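Local coordinates for probable N-acetyl-gamma-glutamyl-phosphate reductase, chloroplastic (Oryza sativa, PDB 2CVO), which probably catalyses the NADP-dependent interconversion of N-acetyl-glutamyl phosphate and the corresponding semialdehyde, a step of arginine biosynthesis in the chloroplast, at residues 306-311 against 331-336; 40-45 against 357-362. All coordinates share one frame; numbering follows the deposited sequence.

Interaction 1 (306-311 against 331-336); sequences HVVGSN and VIDNLV
Asp333 OD1 has two partners: Gly309 N donates to its anti lone pair at 2.6 Å along a nearly straight line (163°), and Arg260 adds a salt bridge. The other oxygen, Asp333 OD2, takes a capping bond from Leu335 N at 2.9 Å, so one carboxylate ties the type II turn of 307-310 to the turn that leads into helix 336-351. With CG anti to the backbone N (chi1 176°), the acid reaches across to the turn of 307-310. A water links the backbones as well, donating to Ser310 O and accepting from Asp333 N. Within the first turn, Val307 O receives both Ser310 N and Ser310 OG on one face. Val336 sits tightly against a carbonyl, its CB 3.1 Å from Ser310 O, while the apolar contact is Val307 CG1 with Val331 CG2 at 4.1 Å. An alanine in place of Asp333 would probably leave Gly309 N and Leu335 N without their acceptor and the Arg260 charge without its mate. Strand 325-332 ends here, and Ile332 lies close to Cys170, by similarity the active-site cysteine. With both oxygens engaged, the buried carboxylate probably stays ionised and helps hold the two turns together.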
loop_
_atom_site.group_PDB
_atom_site.type_symbol
_atom_site.label_atom_id
_atom_site.label_comp_id
_atom_site.label_asym_id
_atom_site.label_seq_id
_atom_site.Cartn_x
_atom_site.Cartn_y
_atom_site.Cartn_z
ATOM N N HIS A 306 4.192 -14.795 -3.030
ATOM C CA HIS A 306 4.551 -15.814 -4.007
ATOM C C HIS A 306 3.483 -16.850 -4.342
ATOM O O HIS A 306 3.710 -17.705 -5.192
ATOM C CB HIS A 306 5.837 -16.521 -3.558
ATOM C CG HIS A 306 7.042 -15.632 -3.564
ATOM N ND1 HIS A 306 8.112 -15.818 -2.717
ATOM C CD2 HIS A 306 7.345 -14.549 -4.319
ATOM C CE1 HIS A 306 9.021 -14.888 -2.946
ATOM N NE2 HIS A 306 8.581 -14.106 -3.914
ATOM N N VAL A 307 2.330 -16.791 -3.683
ATOM C CA VAL A 307 1.259 -17.738 -3.985
ATOM C C VAL A 307 -0.027 -17.024 -4.381
ATOM O O VAL A 307 -1.019 -17.660 -4.730
ATOM C CB VAL A 307 0.961 -18.679 -2.791
ATOM C CG1 VAL A 307 2.176 -19.566 -2.516
ATOM C CG2 VAL A 307 0.594 -17.869 -1.557
ATOM N N VAL A 308 0.001 -15.697 -4.328
ATOM C CA VAL A 308 -1.151 -14.878 -4.679
ATOM C C VAL A 308 -1.745 -15.212 -6.050
ATOM O O VAL A 308 -1.042 -15.240 -7.062
ATOM C CB VAL A 308 -0.768 -13.381 -4.639
ATOM C CG1 VAL A 308 -1.830 -12.535 -5.331
ATOM C CG2 VAL A 308 -0.608 -12.939 -3.189
ATOM N N GLY A 309 -3.050 -15.462 -6.075
ATOM C CA GLY A 309 -3.714 -15.770 -7.327
ATOM C C GLY A 309 -3.659 -17.231 -7.732
ATOM O O GLY A 309 -4.306 -17.632 -8.697
ATOM N N SER A 310 -2.892 -18.033 -7.000
ATOM C CA SER A 310 -2.784 -19.451 -7.314
ATOM C C SER A 310 -3.477 -20.263 -6.230
ATOM O O SER A 310 -3.862 -19.720 -5.192
ATOM C CB SER A 310 -1.319 -19.875 -7.386
ATOM O OG SER A 310 -0.764 -19.966 -6.081
ATOM N N ASN A 311 -3.623 -21.563 -6.479
ATOM C CA ASN A 311 -4.251 -22.463 -5.521
ATOM C C ASN A 311 -3.174 -23.231 -4.749
ATOM O O ASN A 311 -3.424 -24.318 -4.223
ATOM C CB ASN A 311 -5.170 -23.454 -6.241
ATOM C CG ASN A 311 -6.038 -24.242 -5.278
ATOM O OD1 ASN A 311 -6.760 -23.659 -4.468
ATOM N ND2 ASN A 311 -5.975 -25.575 -5.360
ATOM N N VAL A 331 1.854 -20.705 3.852
ATOM C CA VAL A 331 1.181 -19.598 3.184
ATOM C C VAL A 331 0.278 -20.068 2.051
ATOM O O VAL A 331 0.548 -21.082 1.400
ATOM C CB VAL A 331 2.201 -18.580 2.605
ATOM C CG1 VAL A 331 3.128 -18.086 3.711
ATOM C CG2 VAL A 331 3.006 -19.220 1.485
ATOM N N ILE A 332 -0.808 -19.327 1.849
ATOM C CA ILE A 332 -1.767 -19.587 0.782
ATOM C C ILE A 332 -2.440 -18.263 0.435
ATOM O O ILE A 332 -2.282 -17.256 1.142
ATOM C CB ILE A 332 -2.922 -20.535 1.211
ATOM C CG1 ILE A 332 -3.615 -19.962 2.454
ATOM C CG2 ILE A 332 -2.411 -21.957 1.429
ATOM C CD1 ILE A 332 -4.905 -20.664 2.838
ATOM N N ASP A 333 -3.175 -18.262 -0.669
ATOM C CA ASP A 333 -3.944 -17.087 -1.041
ATOM C C ASP A 333 -5.264 -17.394 -0.329
ATOM O O ASP A 333 -5.937 -18.370 -0.658
ATOM C CB ASP A 333 -4.135 -17.022 -2.559
ATOM C CG ASP A 333 -5.010 -15.852 -2.993
ATOM O OD1 ASP A 333 -4.835 -15.375 -4.133
ATOM O OD2 ASP A 333 -5.878 -15.419 -2.203
ATOM N N ASN A 334 -5.601 -16.591 0.677
ATOM C CA ASN A 334 -6.820 -16.793 1.459
ATOM C C ASN A 334 -8.081 -16.933 0.611
ATOM O O ASN A 334 -9.046 -17.583 1.026
ATOM C CB ASN A 334 -7.003 -15.643 2.451
ATOM C CG ASN A 334 -7.117 -14.297 1.761
ATOM O OD1 ASN A 334 -6.216 -13.886 1.024
ATOM N ND2 ASN A 334 -8.230 -13.604 1.992
ATOM N N LEU A 335 -8.072 -16.335 -0.578
ATOM C CA LEU A 335 -9.230 -16.397 -1.467
ATOM C C LEU A 335 -9.260 -17.618 -2.390
ATOM O O LEU A 335 -10.326 -17.989 -2.893
ATOM C CB LEU A 335 -9.307 -15.124 -2.318
ATOM C CG LEU A 335 -9.560 -13.801 -1.587
ATOM C CD1 LEU A 335 -9.663 -12.671 -2.599
ATOM C CD2 LEU A 335 -10.842 -13.896 -0.773
ATOM N N VAL A 336 -8.106 -18.241 -2.625
ATOM C CA VAL A 336 -8.060 -19.401 -3.510
ATOM C C VAL A 336 -7.987 -20.710 -2.707
ATOM O O VAL A 336 -9.023 -21.245 -2.296
ATOM C CB VAL A 336 -6.867 -19.293 -4.499
ATOM C CG1 VAL A 336 -7.028 -20.296 -5.647
ATOM C CG2 VAL A 336 -6.797 -17.874 -5.064
HETATM O O HOH W 1 -3.402 -20.305 -2.533
#

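Interaction 2 (40-45 against 357-362); sequences VRLLAN and TGLQYQ
Arg41 sends its guanidinium from helix 34-43 to the ring of Tyr361, its chain straight as far as CD and then bent at chi3 (67°). That bend brings Arg41 NH1 over the centre of one ring face, 4.0 Å from Tyr361 CE2. The guanidinium is tilted 64° from the ring plane, and Arg41 CZ stands 5.2 Å from the centroid of the Tyr361 ring, so any cation-pi attraction is weak; the firmer polar partner is Glu38, one turn back, which forms a salt bridge with Arg41 NH2. Leu42 comes next, its CD1 touching Leu359 CD2 at 4.3 Å, and both leucines also rest on helix 336-351, Leu42 on Val344 and Leu359 on Gln345 and Asn348. At Asn45 the backbones draw together, its CA 4.9 Å from Gly358 CA. The positive phi of Gly358 (71°) suits a glycine, and the backbone there lies close against the end of the helix. Tyr361 of the second subunit packs on Asn45, and the two copies of Tyr361 meet ring to ring. Helix 34-43 joins parallel strands 24-29 and 49-55, the first beta-alpha-beta crossover of a Rossmann-type nucleotide-binding domain, and the C-terminal tail is laid against the end of that helix.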
loop_
_atom_site.group_PDB
_atom_site.type_symbol
_atom_site.label_atom_id
_atom_site.label_comp_id
_atom_site.label_asym_id
_atom_site.label_seq_id
_atom_site.Cartn_x
_atom_site.Cartn_y
_atom_site.Cartn_z
ATOM N N VAL A 40 -16.215 -17.102 -10.169
ATOM C CA VAL A 40 -16.395 -16.719 -11.565
ATOM C C VAL A 40 -15.041 -16.693 -12.271
ATOM O O VAL A 40 -14.873 -17.280 -13.340
ATOM C CB VAL A 40 -17.070 -15.327 -11.673
ATOM C CG1 VAL A 40 -17.069 -14.845 -13.121
ATOM C CG2 VAL A 40 -18.508 -15.410 -11.152
ATOM N N ARG A 41 -14.065 -16.020 -11.672
ATOM C CA ARG A 41 -12.740 -15.947 -12.277
ATOM C C ARG A 41 -12.156 -17.341 -12.522
ATOM O O ARG A 41 -11.598 -17.621 -13.591
ATOM C CB ARG A 41 -11.792 -15.139 -11.386
ATOM C CG ARG A 41 -10.410 -14.932 -11.987
ATOM C CD ARG A 41 -9.518 -14.135 -11.051
ATOM N NE ARG A 41 -9.190 -14.866 -9.829
ATOM C CZ ARG A 41 -8.248 -15.801 -9.743
ATOM N NH1 ARG A 41 -7.531 -16.127 -10.808
ATOM N NH2 ARG A 41 -8.014 -16.403 -8.586
ATOM N N LEU A 42 -12.290 -18.223 -11.541
ATOM C CA LEU A 42 -11.751 -19.569 -11.682
ATOM C C LEU A 42 -12.476 -20.418 -12.723
ATOM O O LEU A 42 -11.837 -21.095 -13.528
ATOM C CB LEU A 42 -11.755 -20.288 -10.331
ATOM C CG LEU A 42 -10.879 -19.665 -9.235
ATOM C CD1 LEU A 42 -11.000 -20.491 -7.963
ATOM C CD2 LEU A 42 -9.428 -19.603 -9.694
ATOM N N LEU A 43 -13.804 -20.386 -12.723
ATOM C CA LEU A 43 -14.543 -21.194 -13.682
ATOM C C LEU A 43 -14.377 -20.740 -15.132
ATOM O O LEU A 43 -14.540 -21.538 -16.055
ATOM C CB LEU A 43 -16.027 -21.257 -13.302
ATOM C CG LEU A 43 -16.324 -21.943 -11.962
ATOM C CD1 LEU A 43 -17.827 -22.182 -11.819
ATOM C CD2 LEU A 43 -15.564 -23.262 -11.874
ATOM N N ALA A 44 -14.047 -19.470 -15.346
ATOM C CA ALA A 44 -13.839 -18.983 -16.707
ATOM C C ALA A 44 -12.608 -19.699 -17.250
ATOM O O ALA A 44 -12.359 -19.728 -18.454
ATOM C CB ALA A 44 -13.606 -17.481 -16.704
ATOM N N ASN A 45 -11.839 -20.278 -16.339
ATOM C CA ASN A 45 -10.626 -21.000 -16.693
ATOM C C ASN A 45 -10.925 -22.498 -16.759
ATOM O O ASN A 45 -10.101 -23.291 -17.218
ATOM C CB ASN A 45 -9.550 -20.742 -15.634
ATOM C CG ASN A 45 -8.208 -21.356 -15.994
ATOM O OD1 ASN A 45 -7.323 -21.476 -15.145
ATOM N ND2 ASN A 45 -8.045 -21.735 -17.257
ATOM N N THR A 357 -7.795 -29.169 -12.749
ATOM C CA THR A 357 -8.590 -28.599 -13.836
ATOM C C THR A 357 -9.027 -27.175 -13.515
ATOM O O THR A 357 -9.753 -26.942 -12.546
ATOM C CB THR A 357 -9.855 -29.435 -14.111
ATOM O OG1 THR A 357 -9.492 -30.808 -14.302
ATOM C CG2 THR A 357 -10.557 -28.927 -15.359
ATOM N N GLY A 358 -8.578 -26.230 -14.337
ATOM C CA GLY A 358 -8.921 -24.832 -14.140
ATOM C C GLY A 358 -8.235 -24.209 -12.937
ATOM O O GLY A 358 -8.626 -23.135 -12.487
ATOM N N LEU A 359 -7.204 -24.879 -12.423
ATOM C CA LEU A 359 -6.481 -24.390 -11.251
ATOM C C LEU A 359 -4.969 -24.335 -11.439
ATOM O O LEU A 359 -4.221 -24.419 -10.465
ATOM C CB LEU A 359 -6.800 -25.280 -10.046
ATOM C CG LEU A 359 -8.271 -25.342 -9.644
ATOM C CD1 LEU A 359 -8.456 -26.364 -8.529
ATOM C CD2 LEU A 359 -8.735 -23.964 -9.196
ATOM N N GLN A 360 -4.514 -24.188 -12.678
ATOM C CA GLN A 360 -3.080 -24.144 -12.937
ATOM C C GLN A 360 -2.505 -22.740 -13.113
ATOM O O GLN A 360 -1.358 -22.577 -13.524
ATOM C CB GLN A 360 -2.755 -25.019 -14.147
ATOM C CG GLN A 360 -3.031 -26.501 -13.871
ATOM C CD GLN A 360 -2.768 -27.395 -15.068
ATOM O OE1 GLN A 360 -3.510 -27.375 -16.053
ATOM N NE2 GLN A 360 -1.704 -28.183 -14.990
ATOM N N TYR A 361 -3.309 -21.734 -12.788
ATOM C CA TYR A 361 -2.895 -20.332 -12.870
ATOM C C TYR A 361 -1.690 -20.128 -11.948
ATOM O O TYR A 361 -1.755 -20.423 -10.756
ATOM C CB TYR A 361 -4.079 -19.448 -12.439
ATOM C CG TYR A 361 -3.866 -17.940 -12.382
ATOM C CD1 TYR A 361 -3.175 -17.341 -11.320
ATOM C CD2 TYR A 361 -4.454 -17.100 -13.337
ATOM C CE1 TYR A 361 -3.089 -15.937 -11.203
ATOM C CE2 TYR A 361 -4.375 -15.704 -13.235
ATOM C CZ TYR A 361 -3.697 -15.128 -12.164
ATOM O OH TYR A 361 -3.679 -13.752 -12.037
ATOM N N GLN A 362 -0.578 -19.657 -12.506
ATOM C CA GLN A 362 0.615 -19.416 -11.706
ATOM C C GLN A 362 0.456 -18.100 -10.951
ATOM O O GLN A 362 -0.258 -17.206 -11.393
ATOM C CB GLN A 362 1.856 -19.393 -12.598
ATOM C CG GLN A 362 2.176 -20.759 -13.172
ATOM C CD GLN A 362 2.386 -21.792 -12.084
ATOM O OE1 GLN A 362 3.343 -21.710 -11.321
ATOM N NE2 GLN A 362 1.481 -22.765 -12.002
#

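Overall arrangement
Both interactions are largely buried, yet they solve different problems of the same fold. Interaction 1 lies nearer the chain centre, where strand 325-332 of the mixed sheet ends, and depends on directed bonds to a carboxylate and a bridging water. Interaction 2 lies farther out, between the nucleotide-binding domain and the C-terminal tail, and has no clear hydrogen bond across it, relying on ring, leucine and glycine packing. Helix 336-351 borders both, and their centres are 13 Å apart. They touch directly where Gly309 O meets Tyr361 CD1 and where Val336 CG2 approaches Arg41 NH2. Interaction 1 is nested in sequence within the loop closed by interaction 2, and both adjoin the second subunit.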